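Local coordinates for protein leucine aminopeptidase (Legionella pneumophila, PDB 5GNE) that probably removes amino-terminal residues, leucine in particular, from peptides as a zinc-dependent aminopeptidase of the M28 family, at residues T278-D284 / P305-C311; E6-V12 / S34-I40; I96-V102 / V370-N375. All coordinates share one frame; numbering follows the deposited sequence.

Contact 1 of 3, residues T278-D284 / P305-C311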
loop_
_atom_site.group_PDB
_atom_site.type_symbol
_atom_site.label_atom_id
_atom_site.label_comp_id
_atom_site.label_asym_id
_atom_site.label_seq_id
_atom_site.Cartn_x
_atom_site.Cartn_y
_atom_site.Cartn_z
ATOM N N THR A 278 -18.270 -0.330 9.726
ATOM C CA THR A 278 -17.593 0.966 9.623
ATOM C C THR A 278 -16.288 0.837 8.849
ATOM O O THR A 278 -15.553 -0.124 9.026
ATOM C CB THR A 278 -17.289 1.587 11.025
ATOM O OG1 THR A 278 -18.515 1.755 11.762
ATOM C CG2 THR A 278 -16.615 2.936 10.871
ATOM N N ILE A 279 -16.020 1.778 7.954
ATOM C CA ILE A 279 -14.688 1.856 7.362
ATOM C C ILE A 279 -13.986 3.133 7.846
ATOM O O ILE A 279 -14.576 4.209 7.889
ATOM C CB ILE A 279 -14.753 1.778 5.835
ATOM C CG1 ILE A 279 -15.266 0.385 5.444
ATOM C CG2 ILE A 279 -13.379 2.018 5.228
ATOM C CD1 ILE A 279 -15.448 0.144 3.946
ATOM N N TRP A 280 -12.717 2.999 8.208
ATOM C CA TRP A 280 -11.961 4.097 8.805
ATOM C C TRP A 280 -10.973 4.714 7.812
ATOM O O TRP A 280 -10.244 4.006 7.120
ATOM C CB TRP A 280 -11.213 3.596 10.052
ATOM C CG TRP A 280 -12.107 3.356 11.239
ATOM C CD1 TRP A 280 -12.482 4.266 12.168
ATOM C CD2 TRP A 280 -12.782 2.129 11.578
ATOM N NE1 TRP A 280 -13.323 3.681 13.093
ATOM C CE2 TRP A 280 -13.533 2.377 12.741
ATOM C CE3 TRP A 280 -12.819 0.855 11.009
ATOM C CZ2 TRP A 280 -14.302 1.386 13.362
ATOM C CZ3 TRP A 280 -13.595 -0.129 11.622
ATOM C CH2 TRP A 280 -14.321 0.144 12.785
ATOM N N LEU A 281 -10.955 6.042 7.766
ATOM C CA LEU A 281 -10.017 6.784 6.942
ATOM C C LEU A 281 -8.912 7.311 7.822
ATOM O O LEU A 281 -9.173 7.707 8.967
ATOM C CB LEU A 281 -10.716 7.948 6.239
ATOM C CG LEU A 281 -11.868 7.552 5.316
ATOM C CD1 LEU A 281 -12.501 8.779 4.691
ATOM C CD2 LEU A 281 -11.379 6.584 4.240
ATOM N N LEU A 282 -7.694 7.368 7.282
ATOM C CA LEU A 282 -6.551 7.832 8.057
ATOM C C LEU A 282 -6.441 9.314 7.897
ATOM O O LEU A 282 -6.734 9.825 6.825
ATOM C CB LEU A 282 -5.271 7.161 7.602
ATOM C CG LEU A 282 -5.027 5.849 8.340
ATOM C CD1 LEU A 282 -5.796 4.687 7.714
ATOM C CD2 LEU A 282 -3.546 5.564 8.424
ATOM N N LYS A 283 -6.080 10.031 8.959
ATOM C CA LYS A 283 -5.999 11.476 8.798
ATOM C C LYS A 283 -4.583 12.054 8.802
ATOM O O LYS A 283 -4.418 13.242 8.537
ATOM C CB LYS A 283 -6.839 12.214 9.844
ATOM C CG LYS A 283 -7.346 11.439 11.033
ATOM C CD LYS A 283 -8.152 12.416 11.905
ATOM C CE LYS A 283 -8.827 11.765 13.097
ATOM N NZ LYS A 283 -9.303 12.798 14.068
ATOM N N ASP A 284 -3.564 11.265 9.118
ATOM C CA ASP A 284 -2.210 11.796 8.964
ATOM C C ASP A 284 -1.475 11.200 7.749
ATOM O O ASP A 284 -1.695 10.059 7.347
ATOM C CB ASP A 284 -1.405 11.646 10.273
ATOM C CG ASP A 284 -1.522 10.271 10.900
ATOM O OD1 ASP A 284 -1.228 9.274 10.218
ATOM O OD2 ASP A 284 -1.902 10.200 12.097
ATOM N N PRO A 305 -20.929 3.678 7.423
ATOM C CA PRO A 305 -20.500 4.721 8.365
ATOM C C PRO A 305 -19.030 5.044 8.138
ATOM O O PRO A 305 -18.225 4.136 7.909
ATOM C CB PRO A 305 -20.717 4.093 9.746
ATOM C CG PRO A 305 -21.537 2.905 9.520
ATOM C CD PRO A 305 -21.348 2.446 8.111
ATOM N N VAL A 306 -18.676 6.318 8.186
ATOM C CA VAL A 306 -17.289 6.714 7.958
ATOM C C VAL A 306 -16.585 7.051 9.260
ATOM O O VAL A 306 -16.941 8.028 9.913
ATOM C CB VAL A 306 -17.206 7.929 7.062
ATOM C CG1 VAL A 306 -15.743 8.316 6.849
ATOM C CG2 VAL A 306 -17.916 7.663 5.747
ATOM N N GLY A 307 -15.613 6.236 9.653
ATOM C CA GLY A 307 -14.760 6.556 10.789
ATOM C C GLY A 307 -13.399 7.158 10.446
ATOM O O GLY A 307 -13.011 7.250 9.277
ATOM N N TYR A 308 -12.678 7.596 11.471
ATOM C CA TYR A 308 -11.338 8.146 11.303
ATOM C C TYR A 308 -10.374 7.543 12.325
ATOM O O TYR A 308 -10.755 7.198 13.440
ATOM C CB TYR A 308 -11.356 9.674 11.399
ATOM C CG TYR A 308 -12.067 10.307 10.224
ATOM C CD1 TYR A 308 -13.422 10.622 10.294
ATOM C CD2 TYR A 308 -11.393 10.574 9.037
ATOM C CE1 TYR A 308 -14.084 11.186 9.211
ATOM C CE2 TYR A 308 -12.042 11.138 7.953
ATOM C CZ TYR A 308 -13.386 11.442 8.038
ATOM O OH TYR A 308 -14.027 12.006 6.954
ATOM N N THR A 309 -9.124 7.390 11.914
ATOM C CA THR A 309 -8.079 6.828 12.762
ATOM C C THR A 309 -6.720 7.494 12.492
ATOM O O THR A 309 -6.559 8.237 11.510
ATOM C CB THR A 309 -8.010 5.288 12.583
ATOM O OG1 THR A 309 -7.024 4.738 13.461
ATOM C CG2 THR A 309 -7.686 4.903 11.153
ATOM N N LYS A 310 -5.769 7.282 13.393
ATOM C CA LYS A 310 -4.414 7.803 13.227
ATOM C C LYS A 310 -3.419 6.645 13.194
ATOM O O LYS A 310 -3.760 5.520 13.565
ATOM C CB LYS A 310 -4.049 8.796 14.338
ATOM C CG LYS A 310 -4.689 10.191 14.226
ATOM C CD LYS A 310 -3.641 11.295 14.506
ATOM C CE LYS A 310 -4.242 12.700 14.646
ATOM N NZ LYS A 310 -3.199 13.715 15.007
ATOM N N CYS A 311 -2.233 6.901 12.645
ATOM C CA CYS A 311 -1.196 5.878 12.485
ATOM C C CYS A 311 0.141 6.337 13.049
ATOM O O CYS A 311 0.383 7.527 13.201
ATOM C CB CYS A 311 -1.019 5.490 11.000
ATOM S SG CYS A 311 -0.137 3.932 10.812
#
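Strands 279-282 and 306-309 pair in parallel, Ile279 opposite Val306 and Leu282 opposite Thr309, their short axes turned 43° from each other. Amides alternate across the gap: Leu281 N gives to Gly307 O at 2.8 Å, and Thr309 N returns to Leu281 O at 3.0 Å. Gly307 comes closest to its neighbour, its CA 4.2 Å from Trp280 CA, and the indole packs obliquely against the Gly307-Tyr308 backbone, Trp280 CD1 3.4 Å from Tyr308 N. Thr278 CG2, anti to the backbone N, reaches over the centre of one indole face, while Thr278 OG1 is hydrogen-bonded to Asp276. Leu282 and Thr309 share the sheet face of Trp280 and run abreast, and Leu282 CD2 meets Cys311 CB at 3.6 Å. The opposite face of the sheet carries Leu281, Val306 and Tyr308: Leu281 CD1 touches Val306 CG1, and Leu281 CB lies 3.9 Å from Tyr308 CE2. At the far end Cys311 N makes a weak, long bond to Asp284 OD2, while Cys311 is tied to Cys315 by a disulfide. Strand 306-309 forms the margin of the mixed sheet; strand 328-332 flanks strand 279-282 on its other side, and the connecting helix 288-302 of this beta-alpha-beta unit packs on Leu281, Val306 and Tyr308.

Contact 2 of 3, residues E6-V12 / S34-I40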
loop_
_atom_site.group_PDB
_atom_site.type_symbol
_atom_site.label_atom_id
_atom_site.label_comp_id
_atom_site.label_asym_id
_atom_site.label_seq_id
_atom_site.Cartn_x
_atom_site.Cartn_y
_atom_site.Cartn_z
ATOM N N GLU A 6 25.795 -3.483 2.575
ATOM C CA GLU A 6 25.881 -4.078 3.911
ATOM C C GLU A 6 25.024 -3.364 4.961
ATOM O O GLU A 6 24.178 -3.977 5.622
ATOM C CB GLU A 6 27.347 -4.110 4.379
ATOM C CG GLU A 6 27.524 -4.054 5.901
ATOM C CD GLU A 6 27.554 -5.411 6.558
ATOM O OE1 GLU A 6 27.527 -6.421 5.826
ATOM O OE2 GLU A 6 27.574 -5.468 7.808
ATOM N N GLU A 7 25.229 -2.063 5.102
ATOM C CA GLU A 7 24.492 -1.322 6.099
ATOM C C GLU A 7 23.296 -0.618 5.542
ATOM O O GLU A 7 23.377 0.070 4.527
ATOM C CB GLU A 7 25.372 -0.298 6.798
ATOM C CG GLU A 7 26.282 -0.904 7.805
ATOM C CD GLU A 7 26.596 0.063 8.903
ATOM O OE1 GLU A 7 27.281 1.074 8.615
ATOM O OE2 GLU A 7 26.125 -0.171 10.039
ATOM N N ASP A 8 22.189 -0.747 6.254
ATOM C CA ASP A 8 20.988 -0.054 5.872
ATOM C C ASP A 8 21.004 1.318 6.491
ATOM O O ASP A 8 21.488 1.514 7.608
ATOM C CB ASP A 8 19.750 -0.821 6.323
ATOM C CG ASP A 8 19.668 -2.193 5.702
ATOM O OD1 ASP A 8 19.219 -2.276 4.545
ATOM O OD2 ASP A 8 20.071 -3.183 6.353
ATOM N N ARG A 9 20.495 2.278 5.740
ATOM C CA ARG A 9 20.299 3.590 6.294
ATOM C C ARG A 9 18.810 3.825 6.427
ATOM O O ARG A 9 18.065 3.819 5.441
ATOM C CB ARG A 9 20.978 4.656 5.434
ATOM C CG ARG A 9 22.496 4.487 5.429
ATOM C CD ARG A 9 23.201 5.623 4.682
ATOM N NE ARG A 9 23.104 5.469 3.241
ATOM C CZ ARG A 9 23.690 6.291 2.389
ATOM N NH1 ARG A 9 24.379 7.324 2.861
ATOM N NH2 ARG A 9 23.579 6.092 1.083
ATOM N N ILE A 10 18.374 4.021 7.667
ATOM C CA ILE A 10 16.940 4.088 7.958
ATOM C C ILE A 10 16.654 5.244 8.878
ATOM O O ILE A 10 17.541 5.728 9.589
ATOM C CB ILE A 10 16.407 2.805 8.615
ATOM C CG1 ILE A 10 17.016 2.599 10.001
ATOM C CG2 ILE A 10 16.730 1.583 7.787
ATOM C CD1 ILE A 10 16.472 1.348 10.666
ATOM N N ILE A 11 15.401 5.689 8.850
ATOM C CA ILE A 11 14.946 6.741 9.743
ATOM C C ILE A 11 13.997 6.123 10.760
ATOM O O ILE A 11 13.077 5.398 10.400
ATOM C CB ILE A 11 14.272 7.876 8.964
ATOM C CG1 ILE A 11 15.335 8.592 8.119
ATOM C CG2 ILE A 11 13.581 8.865 9.905
ATOM C CD1 ILE A 11 14.737 9.541 7.130
ATOM N N VAL A 12 14.279 6.347 12.035
ATOM C CA VAL A 12 13.461 5.835 13.134
ATOM C C VAL A 12 13.089 6.909 14.145
ATOM O O VAL A 12 13.776 7.898 14.287
ATOM C CB VAL A 12 14.185 4.724 13.870
ATOM C CG1 VAL A 12 14.413 3.549 12.914
ATOM C CG2 VAL A 12 15.505 5.264 14.410
ATOM N N SER A 34 15.728 9.949 14.363
ATOM C CA SER A 34 17.132 9.684 14.066
ATOM C C SER A 34 17.339 9.052 12.694
ATOM O O SER A 34 16.574 8.173 12.284
ATOM C CB SER A 34 17.732 8.770 15.135
ATOM O OG SER A 34 17.626 9.396 16.413
ATOM N N PHE A 35 18.374 9.510 11.998
ATOM C CA PHE A 35 18.786 8.942 10.727
ATOM C C PHE A 35 20.023 8.107 10.990
ATOM O O PHE A 35 21.052 8.638 11.416
ATOM C CB PHE A 35 19.064 10.046 9.697
ATOM C CG PHE A 35 19.578 9.540 8.368
ATOM C CD1 PHE A 35 19.040 8.403 7.789
ATOM C CD2 PHE A 35 20.564 10.238 7.676
ATOM C CE1 PHE A 35 19.487 7.949 6.556
ATOM C CE2 PHE A 35 21.046 9.781 6.430
ATOM C CZ PHE A 35 20.508 8.644 5.871
ATOM N N ILE A 36 19.926 6.797 10.804
ATOM C CA ILE A 36 20.997 5.916 11.253
ATOM C C ILE A 36 21.450 4.899 10.225
ATOM O O ILE A 36 20.759 4.589 9.257
ATOM C CB ILE A 36 20.595 5.130 12.523
ATOM C CG1 ILE A 36 19.393 4.231 12.243
ATOM C CG2 ILE A 36 20.298 6.074 13.681
ATOM C CD1 ILE A 36 19.053 3.258 13.424
ATOM N N ALA A 37 22.643 4.378 10.461
ATOM C CA ALA A 37 23.139 3.259 9.695
ATOM C C ALA A 37 23.244 2.066 10.628
ATOM O O ALA A 37 23.834 2.151 11.708
ATOM C CB ALA A 37 24.490 3.589 9.064
ATOM N N ILE A 38 22.656 0.956 10.210
ATOM C CA ILE A 38 22.576 -0.214 11.056
ATOM C C ILE A 38 22.429 -1.420 10.136
ATOM O O ILE A 38 21.664 -1.395 9.172
ATOM C CB ILE A 38 21.393 -0.123 12.085
ATOM C CG1 ILE A 38 21.525 -1.206 13.166
ATOM C CG2 ILE A 38 20.014 -0.195 11.404
ATOM C CD1 ILE A 38 20.405 -1.181 14.174
ATOM N N PRO A 39 23.210 -2.468 10.393
ATOM C CA PRO A 39 23.057 -3.628 9.530
ATOM C C PRO A 39 21.936 -4.481 10.089
ATOM O O PRO A 39 22.090 -5.115 11.132
ATOM C CB PRO A 39 24.429 -4.302 9.599
ATOM C CG PRO A 39 25.052 -3.792 10.896
ATOM C CD PRO A 39 24.171 -2.721 11.477
ATOM N N ILE A 40 20.794 -4.453 9.416
ATOM C CA ILE A 40 19.623 -5.176 9.872
ATOM C C ILE A 40 19.800 -6.688 9.688
ATOM O O ILE A 40 19.813 -7.188 8.566
ATOM C CB ILE A 40 18.376 -4.713 9.122
ATOM C CG1 ILE A 40 18.179 -3.213 9.335
ATOM C CG2 ILE A 40 17.138 -5.532 9.581
ATOM C CD1 ILE A 40 17.044 -2.615 8.527
#
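The first strand of the small amino-terminal antiparallel sheet, 8-13, pairs here with strand 33-38. Asp8, Ile10 and Val12 form hydrogen-bonded pairs with Ile38, Ile36 and Ser34, each through two backbone bonds; Ile36 N points almost straight at Ile10 O, 2.9 Å away with an N-H...O angle of 177°. Ile10, Ile36 and Ile38 gather on one face, with Val12. Both Ile10 and Ile36 hold CG1 between the backbone N and the carbonyl carbon (chi1 66° and 62°), which brings the two CG1 atoms to 3.7 Å from each other. Farther out Ile10 CD1 reaches Ile38 CG2 at 3.9 Å, and Ile36 CD1 turns to Val12 CG2. The reverse face is led by Phe35: Ile10 O lies at its edge near the ring plane, Ile11 CG1 is 3.7 Å from Phe35 CD1, and Arg9 CB is 3.8 Å from Phe35 CE1. The Arg9 guanidinium is hydrogen-bonded to Thr68 O and Asn70 OD1. Past the end of strand 33-38, Ile40 N gives a weak bond to Asp8 OD2 (3.4 Å), whereas Asp8 OD1 forms a salt bridge with Lys167. Helix 14-20 covers the isoleucine face and helix 75-81 the Phe35 face. This is the central antiparallel pair of a four-stranded sheet of order 25-29, 33-38, 8-13, 59-60, with a helix packed on each face.

Contact 3 of 3, residues I96-V102 / V370-N375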
loop_
_atom_site.group_PDB
_atom_site.type_symbol
_atom_site.label_atom_id
_atom_site.label_comp_id
_atom_site.label_asym_id
_atom_site.label_seq_id
_atom_site.Cartn_x
_atom_site.Cartn_y
_atom_site.Cartn_z
ATOM N N ILE A 96 -18.735 14.401 -7.868
ATOM C CA ILE A 96 -19.317 13.054 -7.871
ATOM C C ILE A 96 -20.601 13.017 -8.758
ATOM O O ILE A 96 -21.667 13.421 -8.322
ATOM C CB ILE A 96 -19.610 12.612 -6.438
ATOM C CG1 ILE A 96 -18.307 12.557 -5.638
ATOM C CG2 ILE A 96 -20.239 11.249 -6.417
ATOM C CD1 ILE A 96 -18.504 12.235 -4.167
ATOM N N ASN A 97 -20.497 12.552 -9.999
ATOM C CA ASN A 97 -21.530 12.831 -11.010
ATOM C C ASN A 97 -21.791 11.685 -12.000
ATOM O O ASN A 97 -22.295 11.893 -13.111
ATOM C CB ASN A 97 -21.113 14.114 -11.748
ATOM C CG ASN A 97 -19.675 14.058 -12.206
ATOM O OD1 ASN A 97 -18.963 13.068 -11.965
ATOM N ND2 ASN A 97 -19.209 15.142 -12.782
ATOM N N HIS A 98 -21.352 10.509 -11.595
ATOM C CA HIS A 98 -21.290 9.294 -12.382
ATOM C C HIS A 98 -22.019 8.110 -11.758
ATOM O O HIS A 98 -21.556 6.956 -11.867
ATOM C CB HIS A 98 -19.778 9.077 -12.548
ATOM C CG HIS A 98 -19.156 10.123 -13.409
ATOM N ND1 HIS A 98 -17.969 9.953 -14.063
ATOM C CD2 HIS A 98 -19.758 11.160 -14.049
ATOM C CE1 HIS A 98 -17.737 10.986 -14.840
ATOM N NE2 HIS A 98 -18.860 11.687 -14.919
ATOM N N GLU A 99 -23.198 8.351 -11.195
ATOM C CA GLU A 99 -23.894 7.332 -10.417
ATOM C C GLU A 99 -24.237 6.096 -11.252
ATOM O O GLU A 99 -24.094 4.966 -10.779
ATOM C CB GLU A 99 -25.179 7.896 -9.790
ATOM C CG GLU A 99 -26.058 6.792 -9.166
ATOM C CD GLU A 99 -27.114 7.305 -8.184
ATOM O OE1 GLU A 99 -27.001 8.460 -7.703
ATOM O OE2 GLU A 99 -28.017 6.508 -7.839
ATOM N N ALA A 100 -24.658 6.288 -12.501
ATOM C CA ALA A 100 -25.030 5.132 -13.324
ATOM C C ALA A 100 -23.836 4.233 -13.533
ATOM O O ALA A 100 -23.939 3.013 -13.385
ATOM C CB ALA A 100 -25.583 5.572 -14.633
ATOM N N GLN A 101 -22.697 4.830 -13.872
ATOM C CA GLN A 101 -21.508 4.030 -14.118
ATOM C C GLN A 101 -21.027 3.317 -12.858
ATOM O O GLN A 101 -20.687 2.133 -12.900
ATOM C CB GLN A 101 -20.387 4.886 -14.712
ATOM C CG GLN A 101 -20.678 5.423 -16.127
ATOM C CD GLN A 101 -21.429 6.739 -16.163
ATOM O OE1 GLN A 101 -22.149 7.111 -15.230
ATOM N NE2 GLN A 101 -21.275 7.447 -17.268
ATOM N N VAL A 102 -21.048 4.018 -11.730
ATOM C CA VAL A 102 -20.618 3.440 -10.468
ATOM C C VAL A 102 -21.485 2.214 -10.135
ATOM O O VAL A 102 -20.969 1.160 -9.755
ATOM C CB VAL A 102 -20.672 4.504 -9.337
ATOM C CG1 VAL A 102 -20.479 3.869 -7.961
ATOM C CG2 VAL A 102 -19.613 5.609 -9.591
ATOM N N VAL A 370 -14.054 5.389 -10.824
ATOM C CA VAL A 370 -14.996 5.970 -11.782
ATOM C C VAL A 370 -15.049 7.484 -11.635
ATOM O O VAL A 370 -14.962 8.222 -12.620
ATOM C CB VAL A 370 -16.425 5.387 -11.625
ATOM C CG1 VAL A 370 -17.429 6.188 -12.434
ATOM C CG2 VAL A 370 -16.450 3.938 -12.066
ATOM N N GLU A 371 -15.231 7.975 -10.420
ATOM C CA GLU A 371 -15.436 9.401 -10.292
ATOM C C GLU A 371 -14.168 10.216 -10.589
ATOM O O GLU A 371 -14.264 11.342 -11.093
ATOM C CB GLU A 371 -16.016 9.732 -8.933
ATOM C CG GLU A 371 -17.374 9.052 -8.725
ATOM C CD GLU A 371 -18.497 9.687 -9.532
ATOM O OE1 GLU A 371 -18.237 10.643 -10.280
ATOM O OE2 GLU A 371 -19.660 9.254 -9.406
ATOM N N LEU A 372 -12.992 9.657 -10.311
ATOM C CA LEU A 372 -11.755 10.300 -10.764
ATOM C C LEU A 372 -11.466 9.997 -12.249
ATOM O O LEU A 372 -11.014 10.873 -13.001
ATOM C CB LEU A 372 -10.584 9.856 -9.896
ATOM C CG LEU A 372 -10.531 10.444 -8.485
ATOM C CD1 LEU A 372 -9.396 9.844 -7.702
ATOM C CD2 LEU A 372 -10.320 11.935 -8.585
ATOM N N GLY A 373 -11.732 8.753 -12.657
ATOM C CA GLY A 373 -11.420 8.253 -13.987
ATOM C C GLY A 373 -12.187 8.925 -15.113
ATOM O O GLY A 373 -11.720 8.991 -16.246
ATOM N N LEU A 374 -13.376 9.419 -14.788
ATOM C CA LEU A 374 -14.199 10.141 -15.738
ATOM C C LEU A 374 -14.512 11.616 -15.302
ATOM O O LEU A 374 -15.296 12.305 -15.942
ATOM C CB LEU A 374 -15.502 9.353 -15.910
ATOM C CG LEU A 374 -15.596 7.848 -16.115
ATOM C CD1 LEU A 374 -17.050 7.377 -15.984
ATOM C CD2 LEU A 374 -15.085 7.520 -17.515
ATOM N N ASN A 375 -13.841 12.107 -14.260
ATOM C CA ASN A 375 -13.953 13.507 -13.765
ATOM C C ASN A 375 -15.375 14.067 -13.588
ATOM O O ASN A 375 -16.038 13.801 -12.577
ATOM C CB ASN A 375 -13.188 14.449 -14.676
ATOM C CG ASN A 375 -11.796 13.976 -14.956
ATOM O OD1 ASN A 375 -11.570 12.836 -15.373
ATOM N ND2 ASN A 375 -10.842 14.861 -14.737
#
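The Glu371 carboxylate meets the backbone that leads into helix 99-106, and both of its oxygens are engaged. Glu371 OE1 takes Asn97 N at 3.0 Å, a fairly straight bond (N-H...O angle 164°) whose donor stands above the carboxylate plane. Glu371 OE2 receives His98 N, also at 3.0 Å, on its syn lone pair, though this bond is more bent, at 140°. A chain folded at chi2 (-73°) swings the acid out from its helix to the two successive amides. Glu371 OE2 is also hydrogen-bonded to Tyr301 OH, so that two backbone amides and Tyr301 OH hold this buried acid. Their combined pull, with the start of helix 99-106 close by, would probably favour the ionised form.

The tight part of the contact continues into an apolar patch beside the acid. Val370 CG1 touches both Val102 CG2 (3.6 Å) and His98 CB (3.7 Å). Ile96 CG2 approaches the carboxylate from another direction, 3.6 Å from Glu371 OE2.

Packing is looser toward the surface. Gln101 lays its aliphatic part against the outer part of the contact, its CB 4.0 Å from Val370 CG1 and its CG 4.1 Å from Leu374 CD1. At the other end, Asn97, an exposed residue, lies by the chain terminus at Asn375, and a sulfate ion, probably from the crystallisation liquor, lies near Asn375.

His98 is the N-cap residue of helix 99-106, while Leu374 is where the chain leaves the helical course of 355-373. Helix 288-302 flanks the pair through Tyr301, which touches both Ile96 and Val102, and Phe224 from a neighbouring loop packs on Gln101 and Val370. The contact therefore joins the start of one helix to the end of the carboxy-terminal helix.

Overall arrangement
Contact 2 closes first along the chain, within the separate amino-terminal antiparallel sheet. Contact 3 then joins residues 96-102, which follow that amino-terminal part, to the end of the chain across 267 intervening residues, a span that contains contact 1 and the large mixed sheet. Contacts 1 and 3 have centres 23 Å apart and share helix 288-302, which connects the strands of contact 1 and also touches contact 3; helix 355-373 likewise reaches both. Contact 2 lies 31 Å from contact 1 and 44 Å from contact 3, centre to centre. Contact 1 belongs to the M28 family region that holds the zinc ligands, its Cys311 side chain about 9 Å from a zinc ion, whereas contact 3 lies away from that site.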